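Local coordinates for chitosanase (Bacillus subtilis subsp. subtilis str. 168, PDB 7C6C), which hydrolyses internal beta-(1->4) linkages between D-glucosamine residues of partly acetylated chitosan and probably aids defence against fungi by degrading their cell walls, at residues 131-143 / 214-226. Sequence-based numbering, arbitrary orientation.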
loop_
_atom_site.group_PDB
_atom_site.type_symbol
_atom_site.label_atom_id
_atom_site.label_comp_id
_atom_site.label_asym_id
_atom_site.label_seq_id
_atom_site.Cartn_x
_atom_site.Cartn_y
_atom_site.Cartn_z
ATOM N N LEU A 131 16.549 9.599 0.139
ATOM C CA LEU A 131 15.647 10.071 -0.901
ATOM C C LEU A 131 15.237 11.507 -0.609
ATOM O O LEU A 131 14.869 11.845 0.521
ATOM C CB LEU A 131 14.415 9.167 -0.977
ATOM C CG LEU A 131 14.724 7.680 -1.175
ATOM C CD1 LEU A 131 13.456 6.892 -1.423
ATOM C CD2 LEU A 131 15.709 7.477 -2.312
ATOM N N LYS A 132 15.323 12.365 -1.625
ATOM C CA LYS A 132 14.925 13.755 -1.478
ATOM C C LYS A 132 13.682 14.136 -2.266
ATOM O O LYS A 132 13.057 15.150 -1.940
ATOM C CB LYS A 132 16.073 14.691 -1.886
ATOM C CG LYS A 132 17.296 14.596 -0.989
ATOM C CD LYS A 132 18.382 15.567 -1.440
ATOM C CE LYS A 132 19.551 15.596 -0.467
ATOM N NZ LYS A 132 20.645 16.478 -0.959
ATOM N N THR A 133 13.304 13.368 -3.285
ATOM C CA THR A 133 12.211 13.791 -4.147
ATOM C C THR A 133 10.875 13.279 -3.632
ATOM O O THR A 133 10.768 12.183 -3.073
ATOM C CB THR A 133 12.398 13.345 -5.603
ATOM O OG1 THR A 133 12.273 11.919 -5.700
ATOM C CG2 THR A 133 13.737 13.813 -6.175
ATOM N N ALA A 134 9.843 14.088 -3.848
ATOM C CA ALA A 134 8.502 13.666 -3.477
ATOM C C ALA A 134 8.081 12.429 -4.260
ATOM O O ALA A 134 7.413 11.546 -3.712
ATOM C CB ALA A 134 7.515 14.812 -3.696
ATOM N N LEU A 135 8.450 12.348 -5.544
ATOM C CA LEU A 135 8.058 11.183 -6.331
ATOM C C LEU A 135 8.670 9.907 -5.760
ATOM O O LEU A 135 7.986 8.893 -5.610
ATOM C CB LEU A 135 8.420 11.359 -7.806
ATOM C CG LEU A 135 8.148 10.123 -8.674
ATOM C CD1 LEU A 135 6.675 9.689 -8.636
ATOM C CD2 LEU A 135 8.594 10.357 -10.100
ATOM N N ALA A 136 9.959 9.934 -5.421
ATOM C CA ALA A 136 10.558 8.722 -4.863
ATOM C C ALA A 136 9.888 8.329 -3.551
ATOM O O ALA A 136 9.611 7.147 -3.319
ATOM C CB ALA A 136 12.060 8.898 -4.669
ATOM N N ARG A 137 9.600 9.309 -2.691
ATOM C CA ARG A 137 8.895 9.020 -1.445
ATOM C C ARG A 137 7.501 8.462 -1.707
ATOM O O ARG A 137 7.050 7.548 -1.008
ATOM C CB ARG A 137 8.834 10.273 -0.570
ATOM C CG ARG A 137 10.186 10.666 0.003
ATOM C CD ARG A 137 10.113 11.959 0.786
ATOM N NE ARG A 137 11.446 12.391 1.199
ATOM C CZ ARG A 137 11.784 13.648 1.474
ATOM N NH1 ARG A 137 10.886 14.619 1.387
ATOM N NH2 ARG A 137 13.028 13.934 1.832
ATOM N N ALA A 138 6.806 8.991 -2.718
ATOM C CA ALA A 138 5.493 8.463 -3.074
ATOM C C ALA A 138 5.589 7.028 -3.573
ATOM O O ALA A 138 4.722 6.195 -3.273
ATOM C CB ALA A 138 4.843 9.355 -4.127
ATOM N N VAL A 139 6.629 6.720 -4.349
ATOM C CA VAL A 139 6.834 5.343 -4.783
ATOM C C VAL A 139 7.067 4.435 -3.582
ATOM O O VAL A 139 6.523 3.325 -3.518
ATOM C CB VAL A 139 7.975 5.248 -5.813
ATOM C CG1 VAL A 139 8.283 3.792 -6.144
ATOM C CG2 VAL A 139 7.632 6.031 -7.081
ATOM N N MET A 140 7.883 4.882 -2.615
ATOM C CA MET A 140 8.108 4.064 -1.423
ATOM C C MET A 140 6.809 3.821 -0.666
ATOM O O MET A 140 6.552 2.703 -0.202
ATOM C CB MET A 140 9.130 4.723 -0.490
ATOM C CG MET A 140 10.517 4.946 -1.079
ATOM S SD MET A 140 11.333 3.479 -1.744
ATOM C CE MET A 140 11.221 3.832 -3.501
ATOM N N TYR A 141 5.987 4.863 -0.529
ATOM C CA TYR A 141 4.716 4.759 0.180
ATOM C C TYR A 141 3.804 3.734 -0.490
ATOM O O TYR A 141 3.250 2.846 0.171
ATOM C CB TYR A 141 4.091 6.157 0.188
ATOM C CG TYR A 141 2.862 6.421 1.033
ATOM C CD1 TYR A 141 2.377 5.507 1.962
ATOM C CD2 TYR A 141 2.185 7.629 0.894
ATOM C CE1 TYR A 141 1.251 5.792 2.723
ATOM C CE2 TYR A 141 1.072 7.921 1.640
ATOM C CZ TYR A 141 0.605 7.000 2.552
ATOM O OH TYR A 141 -0.504 7.291 3.313
ATOM N N ASP A 142 3.652 3.828 -1.814
ATOM C CA ASP A 142 2.831 2.854 -2.525
ATOM C C ASP A 142 3.406 1.450 -2.385
ATOM O O ASP A 142 2.659 0.472 -2.241
ATOM C CB ASP A 142 2.728 3.222 -4.002
ATOM C CG ASP A 142 1.795 2.302 -4.744
ATOM O OD1 ASP A 142 0.580 2.369 -4.475
ATOM O OD2 ASP A 142 2.274 1.492 -5.568
ATOM N N THR A 143 4.736 1.333 -2.424
ATOM C CA THR A 143 5.371 0.021 -2.363
ATOM C C THR A 143 5.089 -0.669 -1.036
ATOM O O THR A 143 4.750 -1.855 -1.005
ATOM C CB THR A 143 6.880 0.150 -2.589
ATOM O OG1 THR A 143 7.121 0.708 -3.885
ATOM C CG2 THR A 143 7.559 -1.214 -2.518
ATOM N N LEU A 214 3.785 5.215 -12.356
ATOM C CA LEU A 214 4.762 5.964 -11.577
ATOM C C LEU A 214 5.953 6.364 -12.439
ATOM O O LEU A 214 6.440 7.498 -12.352
ATOM C CB LEU A 214 5.194 5.135 -10.364
ATOM C CG LEU A 214 4.071 4.871 -9.350
ATOM C CD1 LEU A 214 4.455 3.730 -8.393
ATOM C CD2 LEU A 214 3.708 6.144 -8.573
ATOM N N ARG A 215 6.418 5.456 -13.297
ATOM C CA ARG A 215 7.515 5.794 -14.192
ATOM C C ARG A 215 7.138 6.929 -15.132
ATOM O O ARG A 215 7.989 7.757 -15.471
ATOM C CB ARG A 215 7.965 4.561 -14.976
ATOM C CG ARG A 215 9.408 4.684 -15.442
ATOM C CD ARG A 215 9.836 3.576 -16.379
ATOM N NE ARG A 215 9.705 2.236 -15.808
ATOM C CZ ARG A 215 10.635 1.618 -15.078
ATOM N NH1 ARG A 215 11.783 2.221 -14.781
ATOM N NH2 ARG A 215 10.414 0.387 -14.641
ATOM N N SER A 216 5.874 6.986 -15.566
ATOM C CA SER A 216 5.457 8.061 -16.463
ATOM C C SER A 216 5.565 9.423 -15.794
ATOM O O SER A 216 5.851 10.420 -16.467
ATOM C CB SER A 216 4.034 7.815 -16.960
ATOM O OG SER A 216 3.997 6.710 -17.853
ATOM N N ILE A 217 5.332 9.491 -14.480
ATOM C CA ILE A 217 5.532 10.742 -13.754
ATOM C C ILE A 217 7.004 11.139 -13.790
ATOM O O ILE A 217 7.349 12.305 -14.030
ATOM C CB ILE A 217 5.007 10.615 -12.310
ATOM C CG1 ILE A 217 3.527 10.205 -12.290
ATOM C CG2 ILE A 217 5.241 11.911 -11.552
ATOM C CD1 ILE A 217 2.994 9.919 -10.908
ATOM N N ALA A 218 7.894 10.165 -13.571
ATOM C CA ALA A 218 9.326 10.422 -13.676
ATOM C C ALA A 218 9.694 10.907 -15.072
ATOM O O ALA A 218 10.500 11.830 -15.222
ATOM C CB ALA A 218 10.106 9.153 -13.338
ATOM N N LYS A 219 9.090 10.317 -16.104
ATOM C CA LYS A 219 9.424 10.671 -17.479
ATOM C C LYS A 219 8.883 12.041 -17.878
ATOM O O LYS A 219 9.370 12.630 -18.853
ATOM C CB LYS A 219 8.955 9.566 -18.428
ATOM C CG LYS A 219 9.743 8.258 -18.291
ATOM C CD LYS A 219 9.159 7.162 -19.186
ATOM C CE LYS A 219 9.936 5.860 -19.108
ATOM N NZ LYS A 219 11.230 5.942 -19.836
ATOM N N GLU A 220 7.903 12.564 -17.142
ATOM C CA GLU A 220 7.495 13.958 -17.278
ATOM C C GLU A 220 8.398 14.900 -16.499
ATOM O O GLU A 220 8.200 16.121 -16.562
ATOM C CB GLU A 220 6.041 14.148 -16.839
ATOM C CG GLU A 220 5.055 13.475 -17.768
ATOM C CD GLU A 220 3.601 13.722 -17.411
ATOM O OE1 GLU A 220 3.296 14.481 -16.460
ATOM O OE2 GLU A 220 2.745 13.146 -18.101
ATOM N N ASN A 221 9.380 14.353 -15.781
ATOM C CA ASN A 221 10.249 15.115 -14.884
ATOM C C ASN A 221 9.456 15.820 -13.784
ATOM O O ASN A 221 9.765 16.942 -13.393
ATOM C CB ASN A 221 11.186 16.074 -15.622
ATOM C CG ASN A 221 12.366 16.485 -14.768
ATOM O OD1 ASN A 221 12.834 15.717 -13.924
ATOM N ND2 ASN A 221 12.853 17.698 -14.980
ATOM N N ASN A 222 8.436 15.151 -13.269
ATOM C CA ASN A 222 7.598 15.714 -12.209
ATOM C C ASN A 222 7.967 15.105 -10.852
ATOM O O ASN A 222 7.137 14.533 -10.142
ATOM C CB ASN A 222 6.122 15.513 -12.551
ATOM C CG ASN A 222 5.187 16.233 -11.603
ATOM O OD1 ASN A 222 5.598 17.139 -10.871
ATOM N ND2 ASN A 222 3.910 15.834 -11.608
ATOM N N TYR A 223 9.252 15.237 -10.488
ATOM C CA TYR A 223 9.755 14.617 -9.263
ATOM C C TYR A 223 9.265 15.305 -7.996
ATOM O O TYR A 223 9.319 14.698 -6.921
ATOM C CB TYR A 223 11.280 14.523 -9.285
ATOM C CG TYR A 223 11.786 13.441 -10.204
ATOM C CD1 TYR A 223 11.968 13.695 -11.556
ATOM C CD2 TYR A 223 12.072 12.165 -9.730
ATOM C CE1 TYR A 223 12.429 12.720 -12.411
ATOM C CE2 TYR A 223 12.528 11.175 -10.584
ATOM C CZ TYR A 223 12.706 11.467 -11.929
ATOM O OH TYR A 223 13.165 10.512 -12.807
ATOM N N ASN A 224 8.786 16.542 -8.090
ATOM C CA ASN A 224 8.169 17.203 -6.948
ATOM C C ASN A 224 6.700 16.844 -6.787
ATOM O O ASN A 224 6.062 17.319 -5.839
ATOM C CB ASN A 224 8.317 18.722 -7.042
ATOM C CG ASN A 224 8.199 19.401 -5.688
ATOM O OD1 ASN A 224 8.831 18.989 -4.715
ATOM N ND2 ASN A 224 7.381 20.435 -5.616
ATOM N N LEU A 225 6.154 16.027 -7.686
ATOM C CA LEU A 225 4.758 15.600 -7.607
ATOM C C LEU A 225 3.825 16.807 -7.572
ATOM O O LEU A 225 2.903 16.886 -6.757
ATOM C CB LEU A 225 4.510 14.656 -6.422
ATOM C CG LEU A 225 3.492 13.528 -6.592
ATOM C CD1 LEU A 225 3.850 12.601 -7.740
ATOM C CD2 LEU A 225 3.392 12.747 -5.293
ATOM N N ASN A 226 4.096 17.765 -8.457
ATOM C CA ASN A 226 3.211 18.902 -8.651
ATOM C C ASN A 226 1.946 18.462 -9.382
ATOM O O ASN A 226 1.919 17.445 -10.079
ATOM C CB ASN A 226 3.905 19.972 -9.493
ATOM C CG ASN A 226 5.109 20.587 -8.799
ATOM O OD1 ASN A 226 5.178 20.648 -7.578
ATOM N ND2 ASN A 226 6.054 21.064 -9.587
HETATM O O HOH W 1 10.571 16.906 -4.356
#
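T133, the N-cap of the helix that starts at A134, lies alongside Y223, the two side chains pointing the same way. Its CB rests 3.6 Å from Y223 O, and its OG1 sits at the edge of the tyrosine ring while accepting a capping bond from A136 N; E177 is a second partner of this hydroxyl. In the first turn, A134 N donates a hydrogen bond to a water, which in turn donates to N224 OD1, and A134 CB packs on L225 CB at 4.1 Å. L135 N donates to Y223 O (2.9 Å, N-H...O angle 157°), tilted from the carbonyl plane. With CG anti to its backbone N (chi1 175°), L135 reaches past this bond towards the helix end at 214-219: CD2 lies over one face of the Y223 ring, 3.9 Å from Y223 CD2, and also against A218, while CD1 meets I217 CG2. One turn on, A138 CB abuts L225 CD2 at 3.9 Å, and V139 CG2 leans on the isobutyl group of L214. D142 closes the row beside L214 CD1, its carboxylate held by T15, R188 and R210; the D142 side chain lies about 5 Å from that of E19, the predicted proton donor. Segments 134-143 and 214-219 run almost antiparallel (176°), and the Schellman motif at N221 followed by the type I turn N222-L225 brings the chain back across the helix start. Y223 O thus takes up an amide that the first helical turn cannot satisfy internally, and aliphatic packing centred on L135 extends from the polar cap towards D142.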